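Local atomic coordinates of peroxiredoxin PRX1, mitochondrial (Saccharomyces cerevisiae, PDB entry 5YKJ), a protein that probably reduces hydroperoxides in yeast mitochondria as a 1-Cys thiol peroxidase, its oxidised thiol being restored through the glutathione and thioredoxin systems. Residues F34-D39 against T126-F131; K64-S69 against G93-G98. All coordinates share one frame; numbering follows the deposited sequence. Where two conformers were deposited one is given.

Both contacts lie in the central five-stranded mixed sheet of the thioredoxin-like fold, their centres about 11 Å apart. Along the chain the order is F34-D39, K64-S69, G93-G98, T126-F131, so contact 2 forms between the two halves of contact 1. Across the sheet, strand 96-98 at one margin pairs with 63-69, which pairs with 30-36, which pairs in turn with 129-133. Neighbouring strands 30-36 and 63-69 join the contacts through H36 N to L68 O at 2.8 Å, a probable hydrogen bond; from the loop beyond, D39 OD1 probably bonds S69 OG at 2.7 Å. F34-D39 leads on to C44, found oxidised to S-hydroxycysteine, so the sheet probably helps set that segment's course.

Contact 1 (F34-D39 against T126-F131); sequences FSHPAD and TVRSVF
The carbonyl oxygen of S129 is gripped twice by S35. Its hydroxyl gives the shorter bond, OG to S129 O at 2.9 Å, with the donor only 17° off the carbonyl plane; the backbone adds a weak one, S35 N to S129 O at 3.2 Å. Both donors reach one acceptor because OG sits beside the backbone N (chi1 -44°). The same OG also faces the edge of the F131 ring.

One step back, F34 and V130 form a non-hydrogen-bonded antiparallel pair, F34 CB touching V130 CG2 at 3.9 Å, while the phenyl ring heads off to stack with F51 of helix 46-53. Past S35 the regular pairing gives way to side-chain and carbonyl contacts. V127, at the centre of an inverse gamma turn, turns its carbonyl to P37, V127 O lying 3.4 Å from P37 CD. P37 opens the PxxxTxxC signature of peroxiredoxins, and R128 probably corresponds to the family's active-site arginine.

R128 starts out away from the first segment, then bends back at chi2 and chi3, laying CD 3.8 Å from P37 CD. NH1 stops 3.8 Å from H36 ND1, an edge approach to the guanidinium with the two planes 58° apart and no hydrogen bond. The polar end is held by a salt bridge from NH1 to E47 and a bond from NE to Y145 O. An alanine in place of R128 would probably leave E47 without this salt-bridge partner and open a gap beside P37. R151 NH2 bonds both S35 O and R128 O, bridging the two backbones.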
ATOM      1  N   PHE A  34      -3.719  -4.050  -0.035  1.00  6.42           N
ATOM      2  CA  PHE A  34      -4.006  -4.280  -1.418  1.00  7.72           C
ATOM      3  C   PHE A  34      -5.220  -5.201  -1.585  1.00 10.55           C
ATOM      4  O   PHE A  34      -5.382  -6.107  -0.899  1.00  9.96           O
ATOM      5  CB  PHE A  34      -2.799  -4.819  -2.201  1.00  8.77           C
ATOM      6  CG  PHE A  34      -2.131  -6.028  -1.593  1.00 10.21           C
ATOM      7  CD1 PHE A  34      -1.152  -5.879  -0.716  1.00 11.06           C
ATOM      8  CD2 PHE A  34      -2.507  -7.286  -1.917  1.00 11.65           C
ATOM      9  CE1 PHE A  34      -0.528  -6.945  -0.182  1.00 23.36           C
ATOM     10  CE2 PHE A  34      -1.875  -8.383  -1.385  1.00 15.95           C
ATOM     11  CZ  PHE A  34      -0.906  -8.202  -0.505  1.00 14.48           C
ATOM     12  N   SER A  35      -6.040  -4.837  -2.559  1.00  7.65           N
ATOM     13  CA  SER A  35      -7.305  -5.427  -2.791  1.00  7.56           C
ATOM     14  C   SER A  35      -7.492  -6.225  -4.078  1.00  6.75           C
ATOM     15  O   SER A  35      -6.960  -5.911  -5.046  1.00  8.16           O
ATOM     16  CB  SER A  35      -8.353  -4.313  -2.758  1.00  8.83           C
ATOM     17  OG  SER A  35      -8.108  -3.476  -1.687  1.00 10.53           O
ATOM     18  N   HIS A  36      -8.285  -7.281  -3.948  1.00  8.04           N
ATOM     19  CA  HIS A  36      -8.626  -8.177  -5.025  1.00  7.39           C
ATOM     20  C   HIS A  36     -10.104  -8.525  -5.017  1.00 10.41           C
ATOM     21  O   HIS A  36     -10.651  -8.743  -4.040  1.00  9.78           O
ATOM     22  CB  HIS A  36      -7.763  -9.445  -4.943  1.00 10.10           C
ATOM     23  CG  HIS A  36      -6.316  -9.135  -4.947  1.00 12.93           C
ATOM     24  ND1 HIS A  36      -5.603  -8.945  -6.092  1.00 16.56           N
ATOM     25  CD2 HIS A  36      -5.452  -8.937  -3.938  1.00 21.52           C
ATOM     26  CE1 HIS A  36      -4.380  -8.593  -5.787  1.00 15.21           C
ATOM     27  NE2 HIS A  36      -4.257  -8.598  -4.491  1.00 18.75           N
ATOM     28  N   PRO A  37     -10.718  -8.561  -6.209  1.00  7.84           N
ATOM     29  CA  PRO A  37     -12.134  -8.896  -6.288  1.00  9.85           C
ATOM     30  C   PRO A  37     -12.477 -10.359  -5.931  1.00 12.89           C
ATOM     31  O   PRO A  37     -13.515 -10.606  -5.454  1.00 13.25           O
ATOM     32  CB  PRO A  37     -12.520  -8.569  -7.742  1.00 10.92           C
ATOM     33  CG  PRO A  37     -11.464  -7.669  -8.228  1.00 11.61           C
ATOM     34  CD  PRO A  37     -10.229  -8.060  -7.510  1.00 10.40           C
ATOM     35  N   ALA A  38     -11.582 -11.267  -6.245  1.00  9.45           N
ATOM     36  CA  ALA A  38     -11.823 -12.682  -6.045  1.00  9.00           C
ATOM     37  C   ALA A  38     -10.532 -13.473  -5.979  1.00 12.97           C
ATOM     38  O   ALA A  38      -9.538 -13.008  -6.385  1.00 13.12           O
ATOM     39  CB  ALA A  38     -12.645 -13.205  -7.185  1.00 13.31           C
ATOM     40  N   ASP A  39     -10.592 -14.687  -5.459  1.00 10.62           N
ATOM     41  CA  ASP A  39      -9.453 -15.557  -5.413  1.00 11.24           C
ATOM     42  C   ASP A  39      -9.374 -16.320  -6.734  1.00 12.90           C
ATOM     43  O   ASP A  39     -10.270 -16.343  -7.451  1.00 11.18           O
ATOM     44  CB  ASP A  39      -9.578 -16.602  -4.271  1.00  8.92           C
ATOM     45  CG  ASP A  39      -9.533 -15.999  -2.888  1.00 11.91           C
ATOM     46  OD1 ASP A  39      -9.478 -14.805  -2.806  1.00 13.03           O
ATOM     47  OD2 ASP A  39      -9.617 -16.766  -1.949  1.00 13.08           O
ATOM     48  N   THR A 126     -14.387  -3.057  -8.774  1.00  8.02           N
ATOM     49  CA  THR A 126     -13.764  -1.898  -8.140  1.00  8.84           C
ATOM     50  C   THR A 126     -12.960  -2.212  -6.877  1.00 12.26           C
ATOM     51  O   THR A 126     -12.357  -1.357  -6.326  1.00  9.54           O
ATOM     52  CB  THR A 126     -14.806  -0.799  -7.840  1.00  9.43           C
ATOM     53  OG1 THR A 126     -15.890  -1.378  -7.160  1.00 10.25           O
ATOM     54  CG2 THR A 126     -15.348  -0.220  -9.092  1.00  9.44           C
ATOM     55  N   VAL A 127     -12.973  -3.470  -6.475  1.00  7.32           N
ATOM     56  CA  VAL A 127     -12.237  -3.870  -5.263  1.00  7.58           C
ATOM     57  C   VAL A 127     -10.799  -4.142  -5.660  1.00  8.39           C
ATOM     58  O   VAL A 127     -10.353  -5.211  -5.728  1.00  7.75           O
ATOM     59  CB  VAL A 127     -12.879  -5.066  -4.604  1.00  6.85           C
ATOM     60  CG1 VAL A 127     -12.142  -5.392  -3.315  1.00  8.71           C
ATOM     61  CG2 VAL A 127     -14.313  -4.719  -4.273  1.00  9.15           C
ATOM     62  N   ARG A 128     -10.145  -3.058  -5.980  1.00  6.19           N
ATOM     63  CA  ARG A 128      -8.824  -3.098  -6.534  1.00  6.05           C
ATOM     64  C   ARG A 128      -7.861  -2.011  -6.077  1.00  9.66           C
ATOM     65  O   ARG A 128      -6.859  -1.827  -6.669  1.00 10.18           O
ATOM     66  CB  ARG A 128      -8.933  -2.986  -8.066  1.00  8.00           C
ATOM     67  CG  ARG A 128      -9.176  -4.280  -8.796  1.00  8.68           C
ATOM     68  CD  ARG A 128      -7.983  -5.205  -8.700  1.00  9.58           C
ATOM     69  NE  ARG A 128      -6.897  -4.813  -9.578  1.00 10.53           N
ATOM     70  CZ  ARG A 128      -5.706  -5.389  -9.615  1.00  8.31           C
ATOM     71  NH1 ARG A 128      -5.436  -6.398  -8.845  1.00 12.93           N
ATOM     72  NH2 ARG A 128      -4.790  -4.969 -10.444  1.00  8.19           N
ATOM     73  N   SER A 129      -8.239  -1.309  -5.047  1.00  6.55           N
ATOM     74  CA  SER A 129      -7.391  -0.253  -4.560  1.00  5.89           C
ATOM     75  C   SER A 129      -6.245  -0.728  -3.700  1.00 10.16           C
ATOM     76  O   SER A 129      -6.317  -1.703  -3.087  1.00  9.23           O
ATOM     77  CB  SER A 129      -8.203   0.810  -3.816  1.00  8.73           C
ATOM     78  OG  SER A 129      -9.189   1.348  -4.626  1.00 10.36           O
ATOM     79  N   VAL A 130      -5.189   0.057  -3.735  1.00  5.92           N
ATOM     80  CA  VAL A 130      -4.032  -0.151  -2.900  1.00  7.30           C
ATOM     81  C   VAL A 130      -3.883   1.114  -2.048  1.00  7.48           C
ATOM     82  O   VAL A 130      -3.885   2.155  -2.544  1.00  8.26           O
ATOM     83  CB  VAL A 130      -2.714  -0.395  -3.682  1.00  8.57           C
ATOM     84  CG1 VAL A 130      -1.525  -0.561  -2.732  1.00  9.46           C
ATOM     85  CG2 VAL A 130      -2.822  -1.663  -4.486  1.00  9.38           C
ATOM     86  N   PHE A 131      -3.800   0.923  -0.749  1.00  6.49           N
ATOM     87  CA  PHE A 131      -3.645   2.024   0.163  1.00  6.13           C
ATOM     88  C   PHE A 131      -2.306   1.930   0.914  1.00 10.28           C
ATOM     89  O   PHE A 131      -2.043   0.937   1.478  1.00 10.31           O
ATOM     90  CB  PHE A 131      -4.784   2.000   1.227  1.00  6.32           C
ATOM     91  CG  PHE A 131      -6.190   1.964   0.667  1.00  7.98           C
ATOM     92  CD1 PHE A 131      -6.796   0.782   0.277  1.00  6.24           C
ATOM     93  CD2 PHE A 131      -6.934   3.125   0.552  1.00  8.32           C
ATOM     94  CE1 PHE A 131      -8.056   0.764  -0.224  1.00  8.75           C
ATOM     95  CE2 PHE A 131      -8.221   3.075   0.040  1.00  8.10           C
ATOM     96  CZ  PHE A 131      -8.756   1.904  -0.304  1.00  6.94           C
TER

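Contact 2 (K64-S69 against G93-G98); sequences KLIGLS and GFPIIG
L65 meets F94 first: its CD1 lies 3.7 Å from F94 CD2, a leucine branch leaning obliquely on the ring. F94 CG takes the crowded position between its backbone N and carbonyl carbon (chi1 49°), which brings the ring back beside L65, while F94 CB presses on L65 O at 3.2 Å. L65 O itself accepts a hydrogen bond from Y25 OH, and helix 46-53 reaches the F94 side chain through V48 and F51.

I66 works on the other face of the sheet. With CG1 anti to the backbone N (chi1 -173°), its CD1 runs out to I97 CD1 at 3.8 Å and to P95 CG, making a small aliphatic cluster that L33 joins.

G67 carries the backbone pairing. Its N-H goes almost straight to P95 O, N to O 3.0 Å, in the plane of that carbonyl. G67 O accepts a bond from I97 N at 2.9 Å, the donor tilted from the carbonyl plane, with I96 CA making a CA-H...O contact to G67 O at 3.4 Å. The ring of F34 lies close over the glycine's CA.

L68 then brings CB near I97 CD1, and S69 rests CB loosely against I96 CG2. Here the strands draw apart, and two acceptors, S69 O and I97 O, face each other at 3.2 Å. H76 NE2, from helix 73-87, bonds I97 O and, weakly, S69 O, which probably eases the repulsion; S69 OG turns instead to D39. Strand 63-69, helix 73-87 and strand 96-98 form a beta-alpha-beta crossover, the parallel edge of the peroxiredoxins' thioredoxin-like fold.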
ATOM      1  N   LYS A  64       4.392  -3.472   6.646  1.00  9.58           N
ATOM      2  CA  LYS A  64       3.658  -4.700   6.730  1.00 12.96           C
ATOM      3  C   LYS A  64       2.627  -4.734   5.593  1.00 12.78           C
ATOM      4  O   LYS A  64       1.967  -3.789   5.343  1.00 11.20           O
ATOM      5  CB  LYS A  64       2.908  -4.791   8.028  1.00 12.96           C
ATOM      6  CG  LYS A  64       3.808  -4.998   9.210  1.00 16.76           C
ATOM      7  CD  LYS A  64       3.098  -5.354  10.484  1.00 25.22           C
ATOM      8  CE  LYS A  64       4.135  -5.457  11.562  1.00 33.48           C
ATOM      9  NZ  LYS A  64       3.819  -4.734  12.787  1.00 47.23           N
ATOM     10  N   LEU A  65       2.564  -5.876   4.932  1.00 10.22           N
ATOM     11  CA  LEU A  65       1.660  -6.121   3.851  1.00 10.69           C
ATOM     12  C   LEU A  65       0.412  -6.807   4.371  1.00  8.81           C
ATOM     13  O   LEU A  65       0.422  -7.488   5.328  1.00  8.83           O
ATOM     14  CB  LEU A  65       2.324  -6.992   2.770  1.00 10.70           C
ATOM     15  CG  LEU A  65       3.580  -6.453   2.135  1.00 13.55           C
ATOM     16  CD1 LEU A  65       4.340  -7.518   1.396  1.00 16.11           C
ATOM     17  CD2 LEU A  65       3.195  -5.402   1.140  1.00 13.36           C
ATOM     18  N   ILE A  66      -0.679  -6.525   3.696  1.00 11.75           N
ATOM     19  CA  ILE A  66      -1.950  -7.163   3.979  1.00  8.94           C
ATOM     20  C   ILE A  66      -2.848  -7.130   2.737  1.00  7.24           C
ATOM     21  O   ILE A  66      -3.048  -6.144   2.164  1.00  8.33           O
ATOM     22  CB  ILE A  66      -2.639  -6.617   5.227  1.00 11.51           C
ATOM     23  CG1 ILE A  66      -3.851  -7.433   5.543  1.00 11.90           C
ATOM     24  CG2 ILE A  66      -2.960  -5.152   5.075  1.00 11.69           C
ATOM     25  CD1 ILE A  66      -4.253  -7.332   6.990  1.00 16.10           C
ATOM     26  N   GLY A  67      -3.325  -8.285   2.401  1.00  7.31           N
ATOM     27  CA  GLY A  67      -4.121  -8.432   1.261  1.00  7.08           C
ATOM     28  C   GLY A  67      -5.662  -8.514   1.545  1.00  8.58           C
ATOM     29  O   GLY A  67      -6.000  -8.870   2.638  1.00 10.44           O
ATOM     30  N   LEU A  68      -6.635  -8.073   0.718  0.60  7.23           N
ATOM     31  CA  LEU A  68      -8.006  -8.224   0.938  0.60  8.45           C
ATOM     32  C   LEU A  68      -8.497  -8.801  -0.361  0.60 11.37           C
ATOM     33  O   LEU A  68      -8.210  -8.396  -1.392  0.60  9.40           O
ATOM     34  CB  LEU A  68      -8.647  -6.844   1.180  0.60  8.93           C
ATOM     35  CG  LEU A  68     -10.152  -6.771   1.345  0.60 10.38           C
ATOM     36  CD1 LEU A  68     -10.524  -5.455   1.961  0.60 27.55           C
ATOM     37  CD2 LEU A  68     -10.823  -6.847  -0.010  0.60  8.66           C
ATOM     38  N   SER A  69      -9.380  -9.783  -0.198  1.00 10.14           N
ATOM     39  CA  SER A  69     -10.055 -10.432  -1.296  1.00  7.68           C
ATOM     40  C   SER A  69     -11.469 -10.827  -0.825  1.00 10.88           C
ATOM     41  O   SER A  69     -11.604 -11.264   0.266  1.00  8.93           O
ATOM     42  CB  SER A  69      -9.315 -11.632  -1.813  1.00 14.49           C
ATOM     43  OG  SER A  69      -9.996 -12.148  -2.875  1.00 12.80           O
ATOM     44  N   GLY A  93       4.041 -14.621   3.997  1.00 18.24           N
ATOM     45  CA  GLY A  93       4.177 -14.046   5.303  1.00 24.04           C
ATOM     46  C   GLY A  93       3.261 -12.946   5.790  1.00 20.50           C
ATOM     47  O   GLY A  93       3.545 -12.325   6.764  1.00 27.43           O
ATOM     48  N   PHE A  94       2.202 -12.715   5.074  1.00 14.44           N
ATOM     49  CA  PHE A  94       1.251 -11.710   5.426  1.00 14.46           C
ATOM     50  C   PHE A  94      -0.128 -12.313   5.276  1.00 13.36           C
ATOM     51  O   PHE A  94      -0.340 -13.252   4.649  1.00 11.17           O
ATOM     52  CB  PHE A  94       1.418 -10.459   4.545  1.00 13.92           C
ATOM     53  CG  PHE A  94       1.490 -10.749   3.077  1.00 14.44           C
ATOM     54  CD1 PHE A  94       0.353 -11.013   2.377  1.00 13.08           C
ATOM     55  CD2 PHE A  94       2.676 -10.727   2.392  1.00 15.16           C
ATOM     56  CE1 PHE A  94       0.403 -11.292   1.041  1.00 10.87           C
ATOM     57  CE2 PHE A  94       2.715 -10.954   1.043  1.00 12.99           C
ATOM     58  CZ  PHE A  94       1.586 -11.266   0.373  1.00 11.89           C
ATOM     59  N   PRO A  95      -1.053 -11.662   5.964  1.00 12.22           N
ATOM     60  CA  PRO A  95      -2.421 -12.113   5.910  1.00 14.00           C
ATOM     61  C   PRO A  95      -3.185 -11.694   4.669  1.00  9.45           C
ATOM     62  O   PRO A  95      -2.858 -10.744   4.067  1.00  9.37           O
ATOM     63  CB  PRO A  95      -3.100 -11.390   7.077  1.00 13.35           C
ATOM     64  CG  PRO A  95      -2.085 -10.557   7.731  1.00 18.11           C
ATOM     65  CD  PRO A  95      -0.932 -10.477   6.829  1.00 12.19           C
ATOM     66  N   ILE A  96      -4.203 -12.466   4.383  1.00  9.74           N
ATOM     67  CA  ILE A  96      -5.166 -12.130   3.384  1.00  9.11           C
ATOM     68  C   ILE A  96      -6.506 -12.134   4.147  1.00  9.67           C
ATOM     69  O   ILE A  96      -6.834 -13.083   4.747  1.00 10.55           O
ATOM     70  CB  ILE A  96      -5.240 -13.085   2.186  1.00  8.87           C
ATOM     71  CG1 ILE A  96      -3.845 -13.272   1.588  1.00 12.16           C
ATOM     72  CG2 ILE A  96      -6.162 -12.505   1.133  1.00 11.71           C
ATOM     73  CD1 ILE A  96      -3.822 -14.056   0.326  1.00 32.37           C
ATOM     74  N   ILE A  97      -7.216 -11.009   4.095  1.00  8.33           N
ATOM     75  CA  ILE A  97      -8.467 -10.857   4.776  1.00  9.99           C
ATOM     76  C   ILE A  97      -9.628 -11.565   4.058  1.00  8.59           C
ATOM     77  O   ILE A  97      -9.817 -11.394   2.924  1.00  9.28           O
ATOM     78  CB  ILE A  97      -8.816  -9.348   4.891  1.00 10.68           C
ATOM     79  CG1 ILE A  97      -7.764  -8.584   5.710  1.00  9.97           C
ATOM     80  CG2 ILE A  97     -10.239  -9.140   5.398  1.00  8.94           C
ATOM     81  CD1 ILE A  97      -7.687  -7.100   5.371  1.00  9.44           C
ATOM     82  N   GLY A  98     -10.382 -12.352   4.807  1.00 10.60           N
ATOM     83  CA  GLY A  98     -11.531 -13.009   4.244  1.00  9.02           C
ATOM     84  C   GLY A  98     -12.752 -12.114   4.354  1.00 15.43           C
ATOM     85  O   GLY A  98     -13.438 -12.108   5.301  1.00 26.75           O
TER